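Local coordinates for caspase-3 (Porites astreoides, PDB 6WI4), which probably cleaves proteins after aspartate as a cysteine protease of the caspase family, and is seen here with a DEVD peptide inhibitor bound, at residues Asn194-Tyr200 / Lys212-Ser216; Lys123-Ala129 / Asp146-Ser152. All blocks are in the same frame, centred on the assembly; numbering follows the deposited sequence.

Contact 1: residues Asn194-Tyr200 / Lys212-Ser216; sequences NAMVSTY and KRQVS
Two polar side chains tie the end of helix 186-197 in this caspase domain to the extended chain leading into strand 217-220. R213 NE donates to Y200 O (2.9 Å, 153°), and its NH1 makes a weak bond to S198 O (2.9 Å, 115°). Chi1 to chi3, all m, curl the arginine back so that both carbonyls lie near the guanidinium plane. At the other end, N194 (chi1 t) accepts S216 N at OD1 (3.0 Å). The helix runs to V197 and leaves through a type I turn, V197-Y200, closed by Y200 N to V197 O (3.2 Å). Residues 212-216 are extended and pass with CA separations of 5.1 Å for N194-S216, 5.1 Å for S198-V215 and 6.2 Å for Y200-R213. Water 1 sits in the gap: it accepts from Q214 N (2.9 Å) and lies within bonding distance of V197 O (2.9 Å) and Y200 O (2.7 Å), acceptors that compete for its protons. Y200 turns its ring away to stack on W168, while Q214 sends its amide to S152 O and W160 N. Packing centres on V197, whose CG1 lies 3.7 Å from Q214 CG, while S198 OG meets V215 CG2 at 3.7 Å. S198 CA makes a CA-H...O contact of 3.3 Å with Q214 O.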
# COMPACT_ATOMS: atom_id res chain seq x y z
N ASN A 194 12.21 -4.54 0.01
CA ASN A 194 12.41 -5.46 1.13
C ASN A 194 13.87 -5.53 1.56
O ASN A 194 14.16 -5.60 2.76
CB ASN A 194 11.91 -6.85 0.76
CG ASN A 194 11.99 -7.81 1.93
OD1 ASN A 194 11.98 -7.40 3.09
ND2 ASN A 194 12.09 -9.09 1.62
N ALA A 195 14.80 -5.52 0.60
CA ALA A 195 16.22 -5.51 0.96
C ALA A 195 16.54 -4.32 1.85
O ALA A 195 17.31 -4.44 2.81
CB ALA A 195 17.09 -5.48 -0.30
N MET A 196 15.94 -3.17 1.55
CA MET A 196 16.17 -1.96 2.33
C MET A 196 15.47 -2.02 3.69
O MET A 196 16.08 -1.73 4.72
CB MET A 196 15.70 -0.75 1.52
CG MET A 196 16.01 0.60 2.12
SD MET A 196 15.64 1.90 0.90
CE MET A 196 16.60 1.37 -0.50
N VAL A 197 14.19 -2.42 3.71
CA VAL A 197 13.47 -2.53 4.98
C VAL A 197 14.19 -3.49 5.93
O VAL A 197 14.23 -3.26 7.14
CB VAL A 197 12.01 -2.96 4.73
CG1 VAL A 197 11.33 -3.34 6.03
CG2 VAL A 197 11.24 -1.83 4.04
N SER A 198 14.77 -4.56 5.38
CA SER A 198 15.44 -5.60 6.15
C SER A 198 16.75 -5.14 6.78
O SER A 198 17.39 -5.95 7.46
CB SER A 198 15.68 -6.81 5.24
OG SER A 198 14.46 -7.46 4.93
N THR A 199 17.16 -3.89 6.57
CA THR A 199 18.35 -3.37 7.24
C THR A 199 18.04 -2.47 8.43
O THR A 199 18.94 -2.21 9.24
CB THR A 199 19.25 -2.62 6.25
OG1 THR A 199 18.61 -1.42 5.80
CG2 THR A 199 19.60 -3.50 5.05
N TYR A 200 16.79 -2.01 8.57
CA TYR A 200 16.42 -1.10 9.64
C TYR A 200 16.45 -1.80 11.00
O TYR A 200 16.15 -2.99 11.11
CB TYR A 200 15.01 -0.54 9.42
CG TYR A 200 14.83 0.64 8.49
CD1 TYR A 200 14.63 0.45 7.13
CD2 TYR A 200 14.77 1.93 8.99
CE1 TYR A 200 14.44 1.52 6.27
CE2 TYR A 200 14.58 3.02 8.14
CZ TYR A 200 14.41 2.81 6.79
OH TYR A 200 14.22 3.89 5.95
N LYS A 212 14.52 -3.73 17.07
CA LYS A 212 13.69 -4.73 16.42
C LYS A 212 13.68 -4.49 14.92
O LYS A 212 14.08 -3.42 14.44
CB LYS A 212 12.26 -4.75 16.98
CG LYS A 212 12.21 -4.94 18.50
CD LYS A 212 12.86 -6.26 18.93
CE LYS A 212 12.57 -6.51 20.40
NZ LYS A 212 13.06 -7.83 20.88
N ARG A 213 13.26 -5.50 14.18
CA ARG A 213 13.53 -5.59 12.74
C ARG A 213 12.23 -5.66 11.95
O ARG A 213 11.13 -5.73 12.51
CB ARG A 213 14.41 -6.81 12.44
CG ARG A 213 15.58 -6.97 13.42
CD ARG A 213 16.56 -5.80 13.34
NE ARG A 213 17.06 -5.63 11.98
CZ ARG A 213 18.00 -6.38 11.42
NH1 ARG A 213 18.34 -6.16 10.16
NH2 ARG A 213 18.61 -7.35 12.10
N GLN A 214 12.36 -5.66 10.62
CA GLN A 214 11.20 -5.76 9.75
C GLN A 214 11.60 -6.34 8.40
O GLN A 214 12.72 -6.16 7.94
CB GLN A 214 10.55 -4.38 9.57
CG GLN A 214 9.18 -4.40 8.91
CD GLN A 214 8.49 -3.07 9.04
OE1 GLN A 214 8.52 -2.45 10.10
NE2 GLN A 214 7.87 -2.60 7.95
N VAL A 215 10.64 -7.03 7.79
CA VAL A 215 10.74 -7.62 6.46
C VAL A 215 9.43 -7.30 5.77
O VAL A 215 8.37 -7.51 6.36
CB VAL A 215 10.94 -9.15 6.55
CG1 VAL A 215 10.79 -9.82 5.22
CG2 VAL A 215 12.29 -9.48 7.18
N SER A 216 9.49 -6.76 4.55
CA SER A 216 8.24 -6.51 3.83
C SER A 216 7.93 -7.70 2.93
O SER A 216 8.78 -8.56 2.68
CB SER A 216 8.32 -5.21 3.01
OG SER A 216 9.41 -5.20 2.11
O HOH W 1 14.92 -4.83 9.48

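Contact 2: residues Lys123-Ala129 / Asp146-Ser152; sequences KMFFFQA and DFVYAYS
Strands 123-128 and 147-151 run parallel, with axes 4.7 Å apart at 14°, pairing K123 with F147 through to F127 with Y151. F125 bonds both ways, N to V148 O (2.9 Å) and O from A150 N (2.7 Å); the ladder fades at a weak S152 N to F127 O bond (3.0 Å). One face is aromatic. F125, F147 and Y149, all chi1 m, form a cluster: F125 CE1 meets F147 CD2 rim to rim at 3.6 Å, and Y149 lies oblique to F125. F127 and Y151, also m, make an offset stack, centroids 4.8 Å apart and planes at 20°. K123 (m, t, m, m) lays CE over the F147 ring, 3.7 Å from its centroid, a CH-pi contact. On the reverse face M124 CG touches V148 CG1 (3.5 Å), and F126 CD2 touches A150 CB (3.7 Å). Q128 NE2 bonds an acidic side chain of the bound peptide, so these strands join the central caspase sheet to the substrate-binding site, where the QACxG signature begins.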
# COMPACT_ATOMS: atom_id res chain seq x y z
N LYS A 123 -3.95 -4.30 -10.74
CA LYS A 123 -4.63 -3.71 -9.59
C LYS A 123 -3.67 -3.80 -8.43
O LYS A 123 -3.44 -4.89 -7.89
CB LYS A 123 -5.93 -4.46 -9.31
CG LYS A 123 -6.91 -4.40 -10.49
CD LYS A 123 -8.00 -5.45 -10.40
CE LYS A 123 -7.61 -6.79 -11.06
NZ LYS A 123 -7.66 -6.73 -12.55
N MET A 124 -3.08 -2.67 -8.06
CA MET A 124 -2.00 -2.62 -7.08
C MET A 124 -2.54 -2.11 -5.75
O MET A 124 -3.18 -1.06 -5.70
CB MET A 124 -0.89 -1.69 -7.57
CG MET A 124 -0.21 -2.15 -8.84
SD MET A 124 0.76 -0.83 -9.58
CE MET A 124 -0.43 -0.20 -10.77
N PHE A 125 -2.25 -2.84 -4.68
CA PHE A 125 -2.62 -2.44 -3.33
C PHE A 125 -1.36 -2.30 -2.49
O PHE A 125 -0.51 -3.19 -2.49
CB PHE A 125 -3.57 -3.46 -2.72
CG PHE A 125 -4.93 -3.44 -3.32
CD1 PHE A 125 -5.15 -3.95 -4.58
CD2 PHE A 125 -5.99 -2.86 -2.64
CE1 PHE A 125 -6.41 -3.91 -5.16
CE2 PHE A 125 -7.24 -2.81 -3.21
CZ PHE A 125 -7.45 -3.34 -4.47
N PHE A 126 -1.23 -1.16 -1.80
CA PHE A 126 -0.10 -0.90 -0.92
C PHE A 126 -0.61 -0.69 0.50
O PHE A 126 -1.52 0.11 0.71
CB PHE A 126 0.69 0.34 -1.36
CG PHE A 126 1.22 0.27 -2.76
CD1 PHE A 126 0.44 0.66 -3.83
CD2 PHE A 126 2.52 -0.16 -2.99
CE1 PHE A 126 0.93 0.61 -5.13
CE2 PHE A 126 3.02 -0.22 -4.29
CZ PHE A 126 2.22 0.17 -5.35
N PHE A 127 0.00 -1.37 1.46
CA PHE A 127 -0.45 -1.31 2.85
C PHE A 127 0.71 -0.90 3.75
O PHE A 127 1.74 -1.59 3.78
CB PHE A 127 -0.98 -2.66 3.33
CG PHE A 127 -2.13 -3.18 2.54
CD1 PHE A 127 -3.41 -2.76 2.81
CD2 PHE A 127 -1.93 -4.10 1.53
CE1 PHE A 127 -4.48 -3.24 2.07
CE2 PHE A 127 -3.00 -4.60 0.80
CZ PHE A 127 -4.28 -4.17 1.07
N GLN A 128 0.52 0.17 4.52
CA GLN A 128 1.38 0.47 5.66
C GLN A 128 0.48 0.35 6.89
O GLN A 128 -0.35 1.23 7.15
CB GLN A 128 2.02 1.85 5.56
CG GLN A 128 2.71 2.31 6.85
CD GLN A 128 3.76 1.33 7.35
OE1 GLN A 128 4.57 0.81 6.57
NE2 GLN A 128 3.77 1.08 8.65
N ALA A 129 0.63 -0.75 7.63
CA ALA A 129 -0.21 -1.09 8.77
C ALA A 129 0.39 -2.30 9.46
O ALA A 129 1.08 -3.11 8.84
CB ALA A 129 -1.66 -1.40 8.34
N ASP A 146 -4.05 -10.54 -11.76
CA ASP A 146 -3.50 -9.21 -12.02
C ASP A 146 -3.59 -8.29 -10.81
O ASP A 146 -3.38 -7.08 -10.94
CB ASP A 146 -4.15 -8.55 -13.24
CG ASP A 146 -4.14 -9.46 -14.46
OD1 ASP A 146 -3.07 -10.01 -14.78
OD2 ASP A 146 -5.21 -9.63 -15.08
N PHE A 147 -3.84 -8.84 -9.63
CA PHE A 147 -3.64 -8.13 -8.37
C PHE A 147 -2.21 -8.29 -7.89
O PHE A 147 -1.59 -9.34 -8.07
CB PHE A 147 -4.57 -8.66 -7.27
CG PHE A 147 -6.01 -8.27 -7.42
CD1 PHE A 147 -6.88 -9.04 -8.17
CD2 PHE A 147 -6.51 -7.16 -6.75
CE1 PHE A 147 -8.20 -8.71 -8.29
CE2 PHE A 147 -7.83 -6.82 -6.86
CZ PHE A 147 -8.69 -7.59 -7.62
N VAL A 148 -1.70 -7.25 -7.23
CA VAL A 148 -0.45 -7.36 -6.48
C VAL A 148 -0.64 -6.59 -5.18
O VAL A 148 -1.17 -5.47 -5.19
CB VAL A 148 0.77 -6.88 -7.28
CG1 VAL A 148 0.62 -5.43 -7.77
CG2 VAL A 148 2.03 -7.05 -6.46
N TYR A 149 -0.28 -7.21 -4.06
CA TYR A 149 -0.52 -6.64 -2.74
C TYR A 149 0.84 -6.45 -2.08
O TYR A 149 1.52 -7.43 -1.76
CB TYR A 149 -1.42 -7.54 -1.90
CG TYR A 149 -2.69 -8.02 -2.59
CD1 TYR A 149 -2.69 -9.21 -3.31
CD2 TYR A 149 -3.88 -7.30 -2.50
CE1 TYR A 149 -3.85 -9.67 -3.93
CE2 TYR A 149 -5.03 -7.76 -3.13
CZ TYR A 149 -5.01 -8.94 -3.83
OH TYR A 149 -6.15 -9.42 -4.45
N ALA A 150 1.25 -5.20 -1.93
CA ALA A 150 2.55 -4.86 -1.37
C ALA A 150 2.36 -4.50 0.10
O ALA A 150 1.85 -3.43 0.42
CB ALA A 150 3.18 -3.71 -2.15
N TYR A 151 2.78 -5.41 0.98
CA TYR A 151 2.60 -5.27 2.42
C TYR A 151 3.87 -4.76 3.09
O TYR A 151 4.97 -5.22 2.77
CB TYR A 151 2.25 -6.63 3.02
CG TYR A 151 0.84 -7.10 2.82
CD1 TYR A 151 -0.16 -6.75 3.72
CD2 TYR A 151 0.52 -7.93 1.76
CE1 TYR A 151 -1.45 -7.22 3.57
CE2 TYR A 151 -0.78 -8.41 1.60
CZ TYR A 151 -1.76 -8.04 2.51
OH TYR A 151 -3.05 -8.49 2.37
N SER A 152 3.70 -3.88 4.08
CA SER A 152 4.87 -3.31 4.76
C SER A 152 5.62 -4.33 5.61
O SER A 152 6.82 -4.16 5.84
CB SER A 152 4.44 -2.12 5.63
OG SER A 152 3.62 -2.50 6.73
O HOH W 2 -7.68 -9.20 -14.25
O HOH W 3 1.38 -3.90 6.18

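Overall arrangement
Contact 2 lies about 4 Å from the centre of the chain and contact 1 about 16 Å, a difference matched by burial: 13 of 14 touching residues are buried in the first case, 3 of 10 in the second. Their chemistry follows. Contact 2 joins two sheet strands by main-chain bonds and aromatic packing; contact 1, joining a helix end to a loop, relies on side-chain-to-backbone bonds and a bridging water, with less area covered (416 against 691 Å²). Their centres are about 17 Å apart, yet they meet where Q214 NE2 approaches S152 O (2.8 Å, a probable hydrogen bond) and S216 CB packs on Y151 O (3.4 Å), as residues 212-216 approach strand 217-220, the sheet neighbour of strand 147-151.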